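Nitrophorin Cim l NP (Cimex lectularius, PDB 1YJH) carries nitric oxide on a heme b group and releases it into the victim during blood feeding, causing vasodilation. Local coordinates at residues 9-14 with 165-170; 172-177 with 199-204; 191-196 with 215-220. All coordinates share one frame; numbering follows the deposited sequence.

Contact 1 of 3, residues 9-14 with 165-170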
# COMPACT_ATOMS: atom_id res chain seq x y z
N VAL A 9 -6.06 6.68 -10.01
CA VAL A 9 -5.84 5.49 -9.23
C VAL A 9 -5.76 6.00 -7.82
O VAL A 9 -5.06 6.99 -7.57
CB VAL A 9 -4.47 4.81 -9.54
CG1 VAL A 9 -4.24 3.61 -8.63
CG2 VAL A 9 -4.36 4.39 -11.07
N HIS A 10 -6.53 5.39 -6.94
CA HIS A 10 -6.36 5.58 -5.50
C HIS A 10 -5.82 4.29 -4.90
O HIS A 10 -6.34 3.18 -5.18
CB HIS A 10 -7.73 5.87 -4.85
CG HIS A 10 -8.26 7.22 -5.17
ND1 HIS A 10 -9.22 7.84 -4.38
CD2 HIS A 10 -7.91 8.13 -6.12
CE1 HIS A 10 -9.48 9.04 -4.87
NE2 HIS A 10 -8.68 9.26 -5.91
N THR A 11 -4.86 4.42 -3.99
CA THR A 11 -4.35 3.32 -3.23
C THR A 11 -4.42 3.68 -1.77
O THR A 11 -4.19 4.84 -1.41
CB THR A 11 -2.85 3.01 -3.59
OG1 THR A 11 -2.07 4.12 -3.25
CG2 THR A 11 -2.63 2.84 -5.14
N VAL A 12 -4.78 2.70 -0.96
CA VAL A 12 -4.64 2.84 0.51
C VAL A 12 -4.04 1.57 1.13
O VAL A 12 -4.38 0.40 0.80
CB VAL A 12 -6.04 3.21 1.14
CG1 VAL A 12 -7.01 2.08 1.01
CG2 VAL A 12 -5.92 3.65 2.65
N SER A 13 -3.11 1.78 2.06
CA SER A 13 -2.68 0.65 2.77
C SER A 13 -2.73 0.96 4.25
O SER A 13 -2.71 2.17 4.63
CB SER A 13 -1.26 0.18 2.34
OG SER A 13 -0.27 1.10 2.84
N TRP A 14 -2.77 -0.08 5.04
CA TRP A 14 -2.79 0.08 6.49
C TRP A 14 -2.29 -1.15 7.16
O TRP A 14 -2.78 -2.28 6.91
CB TRP A 14 -4.26 0.38 6.84
CG TRP A 14 -4.57 0.80 8.26
CD1 TRP A 14 -3.70 1.14 9.30
CD2 TRP A 14 -5.88 0.95 8.78
NE1 TRP A 14 -4.43 1.45 10.43
CE2 TRP A 14 -5.77 1.34 10.14
CE3 TRP A 14 -7.16 0.79 8.22
CZ2 TRP A 14 -6.91 1.63 10.93
CZ3 TRP A 14 -8.28 1.05 9.01
CH2 TRP A 14 -8.14 1.43 10.36
N PHE A 165 2.10 0.55 -15.63
CA PHE A 165 1.87 1.30 -14.35
C PHE A 165 1.98 0.33 -13.16
O PHE A 165 1.31 -0.70 -13.11
CB PHE A 165 0.49 1.94 -14.34
CG PHE A 165 0.17 2.73 -15.59
CD1 PHE A 165 -0.68 2.20 -16.56
CD2 PHE A 165 0.71 4.00 -15.78
CE1 PHE A 165 -0.97 2.93 -17.72
CE2 PHE A 165 0.40 4.73 -16.91
CZ PHE A 165 -0.43 4.19 -17.88
N LEU A 166 2.88 0.68 -12.22
CA LEU A 166 3.18 -0.23 -11.09
C LEU A 166 3.05 0.52 -9.80
O LEU A 166 3.40 1.67 -9.73
CB LEU A 166 4.57 -0.84 -11.17
CG LEU A 166 4.76 -1.77 -12.39
CD1 LEU A 166 5.41 -0.97 -13.46
CD2 LEU A 166 5.52 -3.05 -11.99
N PHE A 167 2.43 -0.12 -8.85
CA PHE A 167 2.26 0.46 -7.50
C PHE A 167 2.62 -0.61 -6.48
O PHE A 167 2.25 -1.75 -6.62
CB PHE A 167 0.77 0.92 -7.31
CG PHE A 167 0.38 2.04 -8.32
CD1 PHE A 167 -0.14 1.68 -9.55
CD2 PHE A 167 0.69 3.37 -8.11
CE1 PHE A 167 -0.40 2.63 -10.53
CE2 PHE A 167 0.42 4.33 -9.07
CZ PHE A 167 -0.12 3.93 -10.32
N TRP A 168 3.30 -0.19 -5.40
CA TRP A 168 3.70 -1.09 -4.34
C TRP A 168 3.23 -0.35 -3.10
O TRP A 168 3.67 0.74 -2.83
CB TRP A 168 5.22 -1.24 -4.28
CG TRP A 168 5.69 -2.38 -3.51
CD1 TRP A 168 5.31 -2.77 -2.28
CD2 TRP A 168 6.68 -3.34 -3.95
NE1 TRP A 168 5.95 -3.93 -1.91
CE2 TRP A 168 6.81 -4.31 -2.92
CE3 TRP A 168 7.45 -3.49 -5.13
CZ2 TRP A 168 7.71 -5.40 -3.00
CZ3 TRP A 168 8.34 -4.56 -5.20
CH2 TRP A 168 8.47 -5.49 -4.16
N ILE A 169 2.30 -0.97 -2.38
CA ILE A 169 1.66 -0.35 -1.18
C ILE A 169 1.63 -1.28 -0.01
O ILE A 169 1.40 -2.50 -0.13
CB ILE A 169 0.23 0.10 -1.55
CG1 ILE A 169 -0.64 -1.13 -1.96
CG2 ILE A 169 0.32 1.25 -2.56
CD1 ILE A 169 -2.14 -0.77 -2.23
N GLY A 170 1.97 -0.72 1.15
CA GLY A 170 1.98 -1.50 2.36
C GLY A 170 3.07 -1.01 3.29
O GLY A 170 3.77 0.01 2.99

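Contact 2 of 3, residues 172-177 with 199-204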
# COMPACT_ATOMS: atom_id res chain seq x y z
N LEU A 172 6.45 -1.44 4.36
CA LEU A 172 7.62 -2.09 3.65
C LEU A 172 8.64 -2.52 4.69
O LEU A 172 9.73 -3.00 4.33
CB LEU A 172 8.25 -1.09 2.75
CG LEU A 172 7.38 -0.45 1.64
CD1 LEU A 172 8.17 0.57 0.84
CD2 LEU A 172 6.72 -1.42 0.77
N ASN A 173 8.34 -2.36 5.97
CA ASN A 173 9.31 -2.68 7.02
C ASN A 173 10.56 -1.76 7.03
O ASN A 173 11.61 -2.13 7.49
CB ASN A 173 9.72 -4.19 7.16
CG ASN A 173 10.09 -4.52 8.60
OD1 ASN A 173 9.54 -3.92 9.56
ND2 ASN A 173 11.06 -5.39 8.77
N VAL A 174 10.38 -0.54 6.50
CA VAL A 174 11.36 0.53 6.44
C VAL A 174 11.01 1.41 7.65
O VAL A 174 9.85 1.78 7.85
CB VAL A 174 11.14 1.32 5.12
CG1 VAL A 174 11.93 2.68 5.05
CG2 VAL A 174 11.70 0.49 3.88
N ARG A 175 12.03 1.74 8.39
CA ARG A 175 11.83 2.57 9.63
C ARG A 175 12.78 3.79 9.64
O ARG A 175 13.61 4.02 8.79
CB ARG A 175 12.08 1.73 10.89
CG ARG A 175 10.99 0.56 11.01
CD ARG A 175 9.54 1.05 11.22
NE ARG A 175 8.54 -0.05 11.39
CZ ARG A 175 7.79 -0.53 10.39
NH1 ARG A 175 7.88 -0.10 9.11
NH2 ARG A 175 6.89 -1.46 10.70
N VAL A 176 12.57 4.63 10.67
CA VAL A 176 13.45 5.79 10.85
C VAL A 176 14.60 5.38 11.78
O VAL A 176 14.34 5.03 12.95
CB VAL A 176 12.58 6.98 11.40
CG1 VAL A 176 13.51 8.12 12.04
CG2 VAL A 176 11.56 7.51 10.32
N GLU A 177 15.83 5.41 11.23
CA GLU A 177 17.00 4.99 11.93
C GLU A 177 17.68 6.10 12.76
O GLU A 177 18.78 6.59 12.43
CB GLU A 177 17.95 4.38 10.90
CG GLU A 177 18.94 3.50 11.67
CD GLU A 177 19.80 2.64 10.73
OE1 GLU A 177 19.26 2.18 9.66
OE2 GLU A 177 20.98 2.42 11.11
N ASP A 199 15.25 8.03 7.36
CA ASP A 199 14.40 6.94 6.96
C ASP A 199 15.17 5.93 6.09
O ASP A 199 16.10 6.33 5.32
CB ASP A 199 13.21 7.53 6.18
CG ASP A 199 12.40 6.47 5.49
OD1 ASP A 199 11.56 5.87 6.17
OD2 ASP A 199 12.54 6.17 4.29
N GLN A 200 14.77 4.64 6.24
CA GLN A 200 15.58 3.58 5.61
C GLN A 200 15.26 3.31 4.13
O GLN A 200 15.96 2.46 3.53
CB GLN A 200 15.46 2.34 6.43
CG GLN A 200 16.03 2.49 7.85
CD GLN A 200 15.72 1.30 8.72
OE1 GLN A 200 14.64 0.75 8.63
NE2 GLN A 200 16.68 0.95 9.64
N LEU A 201 14.30 3.99 3.48
CA LEU A 201 14.02 3.66 2.07
C LEU A 201 15.27 3.94 1.24
O LEU A 201 15.63 3.15 0.37
CB LEU A 201 12.86 4.50 1.51
CG LEU A 201 12.42 4.15 0.07
CD1 LEU A 201 12.20 2.65 -0.01
CD2 LEU A 201 11.17 5.00 -0.25
N LYS A 202 15.96 5.06 1.51
CA LYS A 202 17.18 5.34 0.78
C LYS A 202 18.26 4.30 0.96
O LYS A 202 18.99 4.05 -0.01
CB LYS A 202 17.72 6.74 1.13
CG LYS A 202 18.15 6.89 2.54
CD LYS A 202 18.72 8.37 2.76
CE LYS A 202 17.56 9.35 2.71
NZ LYS A 202 16.48 9.10 3.76
N LYS A 203 18.37 3.78 2.19
CA LYS A 203 19.30 2.65 2.50
C LYS A 203 18.97 1.40 1.69
O LYS A 203 19.87 0.77 1.06
CB LYS A 203 19.32 2.35 3.97
CG LYS A 203 19.76 3.54 4.77
CD LYS A 203 20.04 3.12 6.24
CE LYS A 203 19.98 4.30 7.18
NZ LYS A 203 21.19 5.17 7.07
N ALA A 204 17.68 1.05 1.67
CA ALA A 204 17.14 -0.07 0.84
C ALA A 204 17.50 0.15 -0.62
O ALA A 204 18.00 -0.75 -1.30
CB ALA A 204 15.61 -0.22 1.05

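Contact 3 of 3, residues 191-196 with 215-220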
# COMPACT_ATOMS: atom_id res chain seq x y z
N ASN A 191 9.73 19.21 11.15
CA ASN A 191 10.77 19.09 10.19
C ASN A 191 10.72 17.69 9.57
O ASN A 191 11.53 16.80 9.90
CB ASN A 191 12.12 19.36 10.87
CG ASN A 191 13.27 19.43 9.87
OD1 ASN A 191 13.11 19.20 8.64
ND2 ASN A 191 14.44 19.81 10.39
N ILE A 192 9.79 17.53 8.65
CA ILE A 192 9.52 16.22 8.03
C ILE A 192 10.70 15.76 7.16
O ILE A 192 11.17 14.59 7.26
CB ILE A 192 8.20 16.34 7.19
CG1 ILE A 192 7.00 16.71 8.09
CG2 ILE A 192 8.00 15.13 6.35
CD1 ILE A 192 6.78 15.89 9.29
N ASP A 193 11.26 16.69 6.40
CA ASP A 193 12.40 16.34 5.54
C ASP A 193 13.63 16.02 6.39
O ASP A 193 14.40 15.13 6.00
CB ASP A 193 12.72 17.44 4.54
CG ASP A 193 11.67 17.65 3.50
OD1 ASP A 193 10.80 16.80 3.30
OD2 ASP A 193 11.68 18.69 2.78
N GLY A 194 13.79 16.70 7.53
CA GLY A 194 14.96 16.50 8.44
C GLY A 194 14.90 15.07 8.97
O GLY A 194 15.90 14.35 9.05
N LEU A 195 13.70 14.71 9.40
CA LEU A 195 13.50 13.35 9.91
C LEU A 195 13.58 12.28 8.81
O LEU A 195 14.10 11.19 9.08
CB LEU A 195 12.17 13.22 10.69
CG LEU A 195 11.95 11.90 11.45
CD1 LEU A 195 13.06 11.65 12.40
CD2 LEU A 195 10.57 12.03 12.08
N MET A 196 12.97 12.57 7.65
CA MET A 196 13.13 11.65 6.47
C MET A 196 14.59 11.37 6.12
O MET A 196 14.90 10.34 5.50
CB MET A 196 12.41 12.28 5.25
CG MET A 196 12.01 11.31 4.14
SD MET A 196 11.02 9.84 4.63
CE MET A 196 9.41 10.37 4.86
N GLU A 215 8.76 7.42 -4.32
CA GLU A 215 7.70 7.70 -3.39
C GLU A 215 7.26 9.16 -3.65
O GLU A 215 8.10 10.03 -3.79
CB GLU A 215 8.24 7.57 -1.97
CG GLU A 215 7.13 7.68 -0.91
CD GLU A 215 7.60 7.39 0.49
OE1 GLU A 215 8.82 7.40 0.77
OE2 GLU A 215 6.73 7.20 1.33
N PRO A 216 5.97 9.45 -3.60
CA PRO A 216 5.56 10.86 -3.64
C PRO A 216 6.18 11.62 -2.42
O PRO A 216 6.51 11.01 -1.37
CB PRO A 216 4.01 10.77 -3.48
CG PRO A 216 3.64 9.42 -3.99
CD PRO A 216 4.83 8.53 -3.40
N GLN A 217 6.30 12.95 -2.52
CA GLN A 217 6.85 13.71 -1.41
C GLN A 217 5.98 13.53 -0.15
O GLN A 217 4.77 13.67 -0.20
CB GLN A 217 6.91 15.21 -1.72
CG GLN A 217 6.73 16.03 -0.45
CD GLN A 217 7.10 17.48 -0.61
OE1 GLN A 217 7.93 18.01 0.16
NE2 GLN A 217 6.51 18.13 -1.62
N VAL A 218 6.63 13.26 0.98
CA VAL A 218 5.94 13.10 2.23
C VAL A 218 5.94 14.43 3.03
O VAL A 218 6.99 14.98 3.31
CB VAL A 218 6.68 12.00 3.10
CG1 VAL A 218 6.09 11.94 4.47
CG2 VAL A 218 6.61 10.65 2.42
N THR A 219 4.76 14.89 3.36
CA THR A 219 4.56 16.10 4.15
C THR A 219 3.83 15.82 5.45
O THR A 219 3.59 16.76 6.20
CB THR A 219 3.70 17.11 3.28
OG1 THR A 219 2.40 16.55 3.03
CG2 THR A 219 4.26 17.23 1.91
N PHE A 220 3.39 14.58 5.71
CA PHE A 220 2.74 14.20 6.95
C PHE A 220 3.72 13.65 8.00
O PHE A 220 4.80 13.12 7.61
CB PHE A 220 1.57 13.20 6.70
CG PHE A 220 1.93 12.06 5.75
CD1 PHE A 220 2.34 10.87 6.28
CD2 PHE A 220 1.90 12.25 4.34
CE1 PHE A 220 2.68 9.77 5.40
CE2 PHE A 220 2.20 11.19 3.48
CZ PHE A 220 2.59 9.96 4.03
O HOH W 1 10.15 14.14 3.08
O HOH W 2 8.16 17.41 2.92

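Contact 1 of 3, residues 9-14 with 165-170
Ser-13 OG hydrogen-bonds to Asp-243 OD1 on the edge strand 243-248 while lying against Gly-170, 3.3 Å from Gly-170 N at an angle too poor for a bond. Here the two central sheets of the DNase I-like sandwich meet face to face. Strand 9-14 belongs to one and strand 165-169 to the other; their axes come within 8.0 Å, with N-to-C directions 22° apart. No hydrogen bond crosses the gap, which is filled by buried side chains. Ile-169 fills the middle. Its CG1 stands between its own backbone N and carbonyl carbon (chi1 62°), which sends CD1 across to lie 3.9 Å from Val-12 O. The other branch, CG2, packs 3.8 Å from CB of Thr-11, and the two side chains pass at a slant. Further from Gly-170, the Phe-167 ring has Val-9 CG1 over one face, while Thr-11 CG2 approaches obliquely. Phe-131 and Phe-278 also meet this ring, each from a strand neighbouring one of the two in its own sheet, and extend the apolar interface. At the ring's far end, Val-9 CG2 stands 4.3 Å from Phe-167 CZ.

Contact 2 of 3, residues 172-177 with 199-204
Three hydrogen bonds join Arg-175 and Glu-177 to Gln-200, which supplies a donor or acceptor at every one. Two of them are to the backbone of Arg-175: Gln-200 N gives to Arg-175 O (2.9 Å) and Arg-175 N gives to Gln-200 OE1 (2.8 Å), the donor tilted 30° from the amide carbonyl plane. With CG beside its backbone N (chi1 -63°), the glutamine chain carries CG and CD alongside Arg-175 O, and OE1 receives the peptide N-H much as a main-chain carbonyl would in a beta ladder. Next to it Val-176 and Asp-199 form a single beta bridge, and Asp-199 CA directs a C-H toward Arg-175 O. The third bond is nearly straight: Gln-200 NE2 donates to Glu-177 OE1 at 2.9 Å and 173°, the oxygen in line with the amide plane but approached from above the carboxylate plane.

Charged groups surround these bonds. Lys-147 NZ also donates to Gln-200 OE1, and salt bridges join Asp-199 OD1 to Arg-244 and the Arg-175 guanidinium to Asp-171. Lys-203 NZ stays 4.4 Å from Glu-177 OE1, too far for a salt bridge.

Apolar packing comes from Val-174, whose CG1 lies 4.1 Å from Leu-201 CB. The same methyl presses closely on the peptide, 3.1 Å from Leu-201 N. That N donates to Asp-199 OD2 (2.9 Å), capping helix 201-206.

With two donors on OE1 and a carboxylate on NE2, the Gln-200 amide is fixed in its flip, and the loop that follows strand 165-169 is tied to the start of the helix.

Contact 3 of 3, residues 191-196 with 215-220
Met-196 and Ile-192 close on Val-218 on the tight side of this contact. The methionine chain bends at both chi2 and chi3 (53° and 78°), which swings CE onto the valine, 3.6 Å from Val-218 CB, and the two side chains cross at about a right angle. CE touches both methyl branches as well as CB, so that it covers the head of the valine. Beside it, Ile-192 sends CG2 against the main chain, 3.2 Å from Val-218 O, while CG1 and CD1 run on past Thr-219 and toward the carbonyl of Phe-220. Val-218 in turn passes its own CG1 over the centre of the Phe-220 ring, and Tyr-260 meets the same ring edge-to-face.

The helix 192-196 that offers these side chains begins with an N-cap: Asn-191 OD1 accepts from Gly-194 N at 2.8 Å, the donor well above the plane of the amide carbonyl. This short helix and the loop before strand 243-248 lie at the periphery of the DNase I-like sandwich, where Trp-241 touches both Met-196 and Val-218.

The other flank is wet. Asp-193 and Gln-217 are exposed, and no direct hydrogen bond links the segments; water spans the gap instead. Water 1 donates to Asp-193 OD1 at 2.7 Å and, over a longer 3.3 Å, to Val-218 O. Water 2 lies 2.7 Å from Asp-193 OD1 and equally 2.7 Å from Val-218 O, though it cannot serve every acceptor near it at once; Gln-217 OE1 is a further oxygen beside it, at 2.8 Å from water 2.

How the contacts relate
From the N terminus, strand 6-17 is the first to be engaged. Contact 1 packs it face to face against strand 165-169 across 150 intervening residues, which include the heme-binding Cys-60, and joins the two sheets. Asp-171 alone separates that contact from contact 2, which follows in series and closes a 21-residue excursion containing helices 180-188 and 192-196. Contact 3 opens inside this excursion and closes beyond it, after helix 201-206, so that contacts 2 and 3 cross. They also touch: Leu-195 packs on Val-176, and Lys-202 NZ bonds to Met-196 O. Together they tie the helices between strands 165-169 and 243-248 to each other and to the loops flanking them.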